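Local coordinates for dihydrodipicolinate reductase N-terminus domain-containing protein (Mycobacterium smegmatis, PDB 6IAQ), which probably catalyses the NADP-dependent reductive amination of ketones, and the reverse oxidation of amines, as a native amine dehydrogenase, at residues A[188-193]-A[226-231]; A[68-73]-A[99-104]. One frame throughout, in Å; residues are numbered along the deposited sequence.

Contact 1: A[188-193]-A[226-231]; sequences AEFDEW and TRPDIA
Phe190 on helix 187-195 lays the face of its ring on Pro228, near the end of strand 219-230. Its CG is anti to the backbone N (chi1 -177°), which carries the ring away from the helix and onto the strand. Pro228 CB stands 3.7 Å from the centroid of the Phe190 ring and 9° off its normal, an almost vertical CH-pi contact, while Pro228 CD comes within 3.6 Å of Phe190 CE1 nearer the rim. Proline suits this place because its stiff ring holds CB and CD against the aromatic, the CD hydrogens polarised by the adjoining nitrogen. At the ring edge, in plane, Thr226 CG2 ends 4.0 Å from Phe190 CZ. The threonine thus divides its branches: CG2 meets the phenylalanine, and OG1 hydrogen-bonds to Asp254 and Arg199. On the opposite face of the Phe190 ring, Trp193, one turn on, lays CE3 4.0 Å above the plane, toward the rim. Val249 and Phe252 of the neighbouring strand add further apolar cover. The axes of 188-193 and 226-230 approach to 9.4 Å, with 159° between their directions: alpha/beta packing of a nearly antiparallel helix on the outermost strand, within this chain, of the C-terminal domain's mixed sheet.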
ATOM      1  N   ALA A 188      -8.782  -3.637  39.833  1.00 41.65           N
ATOM      2  CA  ALA A 188      -9.857  -4.589  40.219  1.00 45.71           C
ATOM      3  C   ALA A 188     -11.080  -4.390  39.305  1.00 39.38           C
ATOM      4  O   ALA A 188     -11.618  -5.414  38.790  1.00 40.77           O
ATOM      5  CB  ALA A 188     -10.200  -4.430  41.683  1.00 45.84           C
ATOM      6  N   GLU A 189     -11.473  -3.140  39.052  1.00 36.45           N
ATOM      7  CA  GLU A 189     -12.581  -2.833  38.097  1.00 36.60           C
ATOM      8  C   GLU A 189     -12.215  -3.391  36.707  1.00 39.49           C
ATOM      9  O   GLU A 189     -13.071  -4.036  36.035  1.00 38.99           O
ATOM     10  CB  GLU A 189     -12.840  -1.331  38.033  1.00 39.25           C
ATOM     11  CG  GLU A 189     -13.575  -0.791  39.251  1.00 41.90           C
ATOM     12  CD  GLU A 189     -13.617   0.727  39.368  1.00 47.27           C
ATOM     13  OE1 GLU A 189     -12.776   1.412  38.768  1.00 41.44           O
ATOM     14  OE2 GLU A 189     -14.463   1.233  40.093  1.00 54.64           O
ATOM     15  N   PHE A 190     -10.961  -3.199  36.292  1.00 36.88           N
ATOM     16  CA  PHE A 190     -10.479  -3.636  34.955  1.00 35.39           C
ATOM     17  C   PHE A 190     -10.574  -5.158  34.869  1.00 33.25           C
ATOM     18  O   PHE A 190     -11.032  -5.689  33.841  1.00 32.42           O
ATOM     19  CB  PHE A 190      -9.042  -3.165  34.664  1.00 34.90           C
ATOM     20  CG  PHE A 190      -8.588  -3.549  33.274  1.00 34.05           C
ATOM     21  CD1 PHE A 190      -8.060  -4.801  33.018  1.00 28.88           C
ATOM     22  CD2 PHE A 190      -8.758  -2.679  32.206  1.00 34.04           C
ATOM     23  CE1 PHE A 190      -7.669  -5.153  31.734  1.00 30.94           C
ATOM     24  CE2 PHE A 190      -8.403  -3.052  30.916  1.00 33.60           C
ATOM     25  CZ  PHE A 190      -7.862  -4.289  30.676  1.00 31.16           C
ATOM     26  N   ASP A 191     -10.114  -5.859  35.908  1.00 36.98           N
ATOM     27  CA  ASP A 191     -10.054  -7.343  35.868  1.00 38.17           C
ATOM     28  C   ASP A 191     -11.482  -7.905  35.787  1.00 38.49           C
ATOM     29  O   ASP A 191     -11.666  -8.930  35.092  1.00 36.90           O
ATOM     30  CB  ASP A 191      -9.287  -7.910  37.063  1.00 42.49           C
ATOM     31  CG  ASP A 191      -8.983  -9.392  36.934  1.00 48.49           C
ATOM     32  OD1 ASP A 191      -8.408  -9.801  35.903  1.00 51.48           O
ATOM     33  OD2 ASP A 191      -9.374 -10.139  37.850  1.00 57.20           O
ATOM     34  N   GLU A 192     -12.455  -7.296  36.470  1.00 38.91           N
ATOM     35  CA  GLU A 192     -13.873  -7.759  36.410  1.00 41.73           C
ATOM     36  C   GLU A 192     -14.388  -7.515  34.984  1.00 42.13           C
ATOM     37  O   GLU A 192     -14.977  -8.426  34.384  1.00 44.54           O
ATOM     38  CB  GLU A 192     -14.721  -7.059  37.465  1.00 43.29           C
ATOM     39  CG  GLU A 192     -16.097  -7.680  37.630  1.00 50.03           C
ATOM     40  CD  GLU A 192     -17.012  -6.873  38.535  1.00 59.04           C
ATOM     41  OE1 GLU A 192     -16.493  -6.079  39.365  1.00 54.14           O
ATOM     42  OE2 GLU A 192     -18.245  -7.017  38.395  1.00 61.88           O
ATOM     43  N   TRP A 193     -14.132  -6.333  34.439  1.00 39.27           N
ATOM     44  CA  TRP A 193     -14.585  -5.963  33.073  1.00 39.24           C
ATOM     45  C   TRP A 193     -13.995  -6.908  32.020  1.00 35.19           C
ATOM     46  O   TRP A 193     -14.763  -7.438  31.176  1.00 34.58           O
ATOM     47  CB  TRP A 193     -14.230  -4.509  32.779  1.00 39.83           C
ATOM     48  CG  TRP A 193     -14.494  -4.137  31.358  1.00 37.97           C
ATOM     49  CD1 TRP A 193     -15.695  -3.807  30.802  1.00 35.53           C
ATOM     50  CD2 TRP A 193     -13.513  -4.063  30.304  1.00 37.82           C
ATOM     51  NE1 TRP A 193     -15.530  -3.530  29.468  1.00 37.55           N
ATOM     52  CE2 TRP A 193     -14.202  -3.659  29.141  1.00 38.67           C
ATOM     53  CE3 TRP A 193     -12.133  -4.277  30.237  1.00 39.59           C
ATOM     54  CZ2 TRP A 193     -13.549  -3.487  27.924  1.00 39.21           C
ATOM     55  CZ3 TRP A 193     -11.488  -4.096  29.034  1.00 40.01           C
ATOM     56  CH2 TRP A 193     -12.189  -3.709  27.900  1.00 37.86           C
ATOM     57  N   THR A 226      -5.429  -9.720  26.745  1.00 39.03           N
ATOM     58  CA  THR A 226      -5.478  -8.282  27.047  1.00 35.78           C
ATOM     59  C   THR A 226      -4.898  -8.069  28.433  1.00 33.21           C
ATOM     60  O   THR A 226      -5.198  -8.881  29.319  1.00 39.42           O
ATOM     61  CB  THR A 226      -6.906  -7.742  26.972  1.00 31.66           C
ATOM     62  OG1 THR A 226      -7.339  -7.956  25.631  1.00 31.82           O
ATOM     63  CG2 THR A 226      -6.997  -6.284  27.375  1.00 36.51           C
ATOM     64  N   ARG A 227      -4.104  -7.018  28.597  1.00 30.37           N
ATOM     65  CA  ARG A 227      -3.604  -6.581  29.913  1.00 31.41           C
ATOM     66  C   ARG A 227      -3.824  -5.077  30.017  1.00 33.58           C
ATOM     67  O   ARG A 227      -3.809  -4.351  29.014  1.00 34.10           O
ATOM     68  CB  ARG A 227      -2.132  -6.977  30.065  1.00 35.77           C
ATOM     69  CG  ARG A 227      -1.195  -6.297  29.085  1.00 40.83           C
ATOM     70  CD  ARG A 227       0.204  -6.171  29.658  1.00 46.60           C
ATOM     71  NE  ARG A 227       1.062  -5.252  28.924  1.00 47.28           N
ATOM     72  CZ  ARG A 227       1.708  -5.545  27.795  1.00 52.01           C
ATOM     73  NH1 ARG A 227       1.559  -6.719  27.195  1.00 50.17           N
ATOM     74  NH2 ARG A 227       2.501  -4.637  27.245  1.00 53.32           N
ATOM     75  N   PRO A 228      -4.053  -4.560  31.238  1.00 30.25           N
ATOM     76  CA  PRO A 228      -4.232  -3.132  31.423  1.00 31.15           C
ATOM     77  C   PRO A 228      -2.883  -2.427  31.248  1.00 35.02           C
ATOM     78  O   PRO A 228      -1.847  -3.040  31.502  1.00 36.73           O
ATOM     79  CB  PRO A 228      -4.728  -3.028  32.864  1.00 35.12           C
ATOM     80  CG  PRO A 228      -4.077  -4.241  33.544  1.00 33.02           C
ATOM     81  CD  PRO A 228      -4.158  -5.323  32.500  1.00 32.12           C
ATOM     82  N   ASP A 229      -2.942  -1.181  30.780  1.00 30.55           N
ATOM     83  CA  ASP A 229      -1.795  -0.254  30.808  1.00 32.87           C
ATOM     84  C   ASP A 229      -1.957   0.570  32.079  1.00 34.79           C
ATOM     85  O   ASP A 229      -3.086   1.049  32.347  1.00 30.23           O
ATOM     86  CB  ASP A 229      -1.713   0.582  29.525  1.00 36.05           C
ATOM     87  CG  ASP A 229      -1.577  -0.249  28.256  1.00 35.46           C
ATOM     88  OD1 ASP A 229      -0.998  -1.322  28.315  1.00 37.93           O
ATOM     89  OD2 ASP A 229      -2.070   0.200  27.211  1.00 34.55           O
ATOM     90  N   ILE A 230      -0.873   0.715  32.841  1.00 29.60           N
ATOM     91  CA  ILE A 230      -0.896   1.288  34.215  1.00 28.77           C
ATOM     92  C   ILE A 230      -0.107   2.592  34.206  1.00 28.52           C
ATOM     93  O   ILE A 230       0.990   2.605  33.638  1.00 29.92           O
ATOM     94  CB  ILE A 230      -0.271   0.262  35.181  1.00 32.83           C
ATOM     95  CG1 ILE A 230      -0.944  -1.108  35.063  1.00 35.01           C
ATOM     96  CG2 ILE A 230      -0.300   0.785  36.600  1.00 31.56           C
ATOM     97  CD1 ILE A 230      -2.443  -1.073  35.319  1.00 35.98           C
ATOM     98  N   ALA A 231      -0.614   3.632  34.855  1.00 27.10           N
ATOM     99  CA  ALA A 231       0.132   4.874  35.136  1.00 29.86           C
ATOM    100  C   ALA A 231       1.335   4.562  36.049  1.00 34.76           C
ATOM    101  O   ALA A 231       1.129   4.051  37.164  1.00 31.86           O
ATOM    102  CB  ALA A 231      -0.783   5.887  35.771  1.00 28.21           C
TER

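Contact 2: A[68-73]-A[99-104]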
ATOM      1  N   GLU A  68     -35.384  11.864  11.855  1.00 42.91           N
ATOM      2  CA  GLU A  68     -35.992  13.155  11.441  1.00 41.14           C
ATOM      3  C   GLU A  68     -35.026  13.893  10.503  1.00 42.93           C
ATOM      4  O   GLU A  68     -35.471  14.433   9.466  1.00 36.43           O
ATOM      5  CB  GLU A  68     -36.373  13.980  12.667  1.00 46.20           C
ATOM      6  CG  GLU A  68     -37.031  15.300  12.324  1.00 47.65           C
ATOM      7  CD  GLU A  68     -37.759  15.939  13.491  1.00 56.62           C
ATOM      8  OE1 GLU A  68     -37.077  16.504  14.367  1.00 60.05           O
ATOM      9  OE2 GLU A  68     -39.006  15.832  13.541  1.00 66.65           O
ATOM     10  N   VAL A  69     -33.741  13.937  10.839  1.00 39.60           N
ATOM     11  CA  VAL A  69     -32.732  14.631   9.986  1.00 34.81           C
ATOM     12  C   VAL A  69     -32.686  13.941   8.611  1.00 34.91           C
ATOM     13  O   VAL A  69     -32.646  14.663   7.598  1.00 34.09           O
ATOM     14  CB  VAL A  69     -31.354  14.663  10.655  1.00 35.63           C
ATOM     15  CG1 VAL A  69     -30.262  15.119   9.708  1.00 36.13           C
ATOM     16  CG2 VAL A  69     -31.384  15.546  11.874  1.00 38.52           C
ATOM     17  N   LEU A  70     -32.688  12.605   8.564  1.00 32.12           N
ATOM     18  CA  LEU A  70     -32.574  11.875   7.278  1.00 33.23           C
ATOM     19  C   LEU A  70     -33.853  12.085   6.449  1.00 37.04           C
ATOM     20  O   LEU A  70     -33.740  12.286   5.228  1.00 35.66           O
ATOM     21  CB  LEU A  70     -32.310  10.393   7.557  1.00 31.32           C
ATOM     22  CG  LEU A  70     -30.953  10.060   8.190  1.00 28.72           C
ATOM     23  CD1 LEU A  70     -30.634   8.583   8.065  1.00 29.21           C
ATOM     24  CD2 LEU A  70     -29.806  10.871   7.617  1.00 28.80           C
ATOM     25  N   GLU A  71     -35.028  12.033   7.084  1.00 39.42           N
ATOM     26  CA  GLU A  71     -36.342  12.234   6.417  1.00 36.20           C
ATOM     27  C   GLU A  71     -36.391  13.667   5.875  1.00 36.13           C
ATOM     28  O   GLU A  71     -36.894  13.857   4.758  1.00 34.50           O
ATOM     29  CB  GLU A  71     -37.485  11.873   7.368  1.00 36.29           C
ATOM     30  CG  GLU A  71     -37.567  10.361   7.598  1.00 39.67           C
ATOM     31  CD  GLU A  71     -38.316   9.890   8.836  1.00 41.00           C
ATOM     32  OE1 GLU A  71     -38.971  10.740   9.484  1.00 55.86           O
ATOM     33  OE2 GLU A  71     -38.256   8.673   9.154  1.00 42.32           O
ATOM     34  N   GLN A  72     -35.851  14.639   6.604  1.00 37.17           N
ATOM     35  CA  GLN A  72     -35.896  16.072   6.213  1.00 36.62           C
ATOM     36  C   GLN A  72     -34.873  16.382   5.093  1.00 40.93           C
ATOM     37  O   GLN A  72     -35.158  17.303   4.298  1.00 36.19           O
ATOM     38  CB  GLN A  72     -35.697  16.962   7.442  1.00 42.18           C
ATOM     39  CG  GLN A  72     -36.926  17.002   8.342  1.00 47.56           C
ATOM     40  CD  GLN A  72     -36.715  17.862   9.569  1.00 53.80           C
ATOM     41  OE1 GLN A  72     -35.665  18.486   9.764  1.00 55.75           O
ATOM     42  NE2 GLN A  72     -37.679  17.807  10.472  1.00 52.26           N
ATOM     43  N   THR A  73     -33.714  15.709   5.039  1.00 32.40           N
ATOM     44  CA  THR A  73     -32.587  16.144   4.175  1.00 34.50           C
ATOM     45  C   THR A  73     -32.225  15.113   3.090  1.00 33.13           C
ATOM     46  O   THR A  73     -31.638  15.554   2.084  1.00 35.93           O
ATOM     47  CB  THR A  73     -31.362  16.519   5.019  1.00 35.89           C
ATOM     48  OG1 THR A  73     -30.936  15.331   5.680  1.00 44.15           O
ATOM     49  CG2 THR A  73     -31.654  17.631   6.005  1.00 40.46           C
ATOM     50  N   HIS A  99     -33.489   4.237   5.678  1.00 33.25           N
ATOM     51  CA  HIS A  99     -33.762   5.469   4.897  1.00 35.61           C
ATOM     52  C   HIS A  99     -33.020   5.457   3.551  1.00 35.69           C
ATOM     53  O   HIS A  99     -33.023   6.492   2.889  1.00 34.44           O
ATOM     54  CB  HIS A  99     -33.440   6.696   5.747  1.00 37.86           C
ATOM     55  CG  HIS A  99     -34.371   6.891   6.892  1.00 38.27           C
ATOM     56  ND1 HIS A  99     -34.277   6.171   8.079  1.00 43.47           N
ATOM     57  CD2 HIS A  99     -35.417   7.735   7.043  1.00 40.14           C
ATOM     58  CE1 HIS A  99     -35.225   6.579   8.915  1.00 44.11           C
ATOM     59  NE2 HIS A  99     -35.920   7.550   8.308  1.00 38.38           N
ATOM     60  N   GLY A 100     -32.431   4.329   3.153  1.00 32.80           N
ATOM     61  CA  GLY A 100     -31.600   4.221   1.937  1.00 36.52           C
ATOM     62  C   GLY A 100     -30.416   5.168   1.926  1.00 35.70           C
ATOM     63  O   GLY A 100     -29.958   5.549   0.819  1.00 39.14           O
ATOM     64  N   VAL A 101     -29.878   5.532   3.093  1.00 35.02           N
ATOM     65  CA  VAL A 101     -28.764   6.522   3.176  1.00 32.00           C
ATOM     66  C   VAL A 101     -27.441   5.749   3.293  1.00 31.99           C
ATOM     67  O   VAL A 101     -27.304   4.881   4.208  1.00 30.55           O
ATOM     68  CB  VAL A 101     -28.973   7.519   4.333  1.00 33.69           C
ATOM     69  CG1 VAL A 101     -27.737   8.355   4.578  1.00 33.96           C
ATOM     70  CG2 VAL A 101     -30.180   8.431   4.085  1.00 34.47           C
ATOM     71  N   ASN A 102     -26.516   6.016   2.362  1.00 30.64           N
ATOM     72  CA  ASN A 102     -25.136   5.454   2.402  1.00 31.67           C
ATOM     73  C   ASN A 102     -24.495   5.896   3.721  1.00 32.55           C
ATOM     74  O   ASN A 102     -24.740   7.051   4.155  1.00 32.03           O
ATOM     75  CB  ASN A 102     -24.279   5.953   1.248  1.00 31.36           C
ATOM     76  CG  ASN A 102     -24.832   5.571  -0.118  1.00 34.68           C
ATOM     77  OD1 ASN A 102     -25.013   4.391  -0.405  1.00 28.76           O
ATOM     78  ND2 ASN A 102     -25.088   6.562  -0.959  1.00 30.80           N
ATOM     79  N   ALA A 103     -23.696   5.035   4.336  1.00 31.96           N
ATOM     80  CA  ALA A 103     -23.026   5.364   5.616  1.00 32.60           C
ATOM     81  C   ALA A 103     -21.560   4.930   5.560  1.00 31.46           C
ATOM     82  O   ALA A 103     -21.281   3.785   5.206  1.00 30.98           O
ATOM     83  CB  ALA A 103     -23.754   4.739   6.789  1.00 34.03           C
ATOM     84  N   VAL A 104     -20.677   5.864   5.885  1.00 32.02           N
ATOM     85  CA  VAL A 104     -19.255   5.570   6.210  1.00 32.64           C
ATOM     86  C   VAL A 104     -19.127   5.803   7.728  1.00 29.30           C
ATOM     87  O   VAL A 104     -19.692   6.793   8.219  1.00 27.98           O
ATOM     88  CB  VAL A 104     -18.346   6.432   5.313  1.00 34.95           C
ATOM     89  CG1 VAL A 104     -18.441   7.919   5.622  1.00 37.25           C
ATOM     90  CG2 VAL A 104     -16.922   5.942   5.343  1.00 40.17           C
TER
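Two matching first torsions bring Glu71 and His99 together: each has CG anti to its own carbonyl carbon (chi1 -71° and -69°), and the glutamate runs on extended beyond CG. Glu71 CG lies at the imidazole edge, in plane, 3.3 Å from His99 NE2, and carboxylate and ring are moderately twisted against each other. The setting is the Rossmann-type nucleotide-binding domain, where helix 66-73 packs against the turn that joins helix 86-98 to strand 102-105 of the parallel sheet. His99 NE2 donates to Glu71 OE2 over 2.7 Å, and the bond is nearly straight at 165°. The oxygen sits close to the imidazole plane but is met on its anti side, with the nitrogen somewhat out of the carboxylate plane. Imidazole suits this place because its two nitrogens can serve two elements: ND1 bonds to the carbonyl of Ile95 while NE2 reaches across to helix 66-73. Held at both nitrogens, the ring has its rotation fixed; with an acceptor at each, one of them a carboxylate, it is probably protonated and positively charged. Leu70 works on the inner side, laying CB over one face of the imidazole, 4.1 Å from His99 CG. Its CD1 continues inward to Val101 CG2 at 4.0 Å, and Pro75 touches both aliphatic side chains. Leucine suits the place because CB covers the ring while the CD1 branch reaches on to Val101. Gly100 turns the chain from the histidine to this valine: its positive phi, readily adopted without a side chain, makes it the C-prime residue of a Schellman motif, with Val101 N bonded to Cys96 O and Gly100 N to Ala97 O. Within helix 66-73, the hydroxyl of Thr73 folds back on the last turn, OG1 donating to Val69 O at 2.7 Å from above the carbonyl plane.

Contact 1 sets a helix against a strand, contact 2 a helix against the turn before one; they share no secondary structure and lie on opposite sides of the chain's centre, their own centres about 39 Å apart. Contact 1 belongs to the C-terminal domain and its mixed sheet; contact 2 belongs to the Rossmann-type domain with its parallel sheet. Both are partly buried. In contact 1 the interface is wholly apolar, an aromatic face on a proline on the outer strand of its sheet, and the polar groups of Thr226 and Asp229 are bonded to other partners. Contact 2 grades from an aliphatic inner side toward the more exposed side, where a His-carboxylate hydrogen bond ties helix to turn.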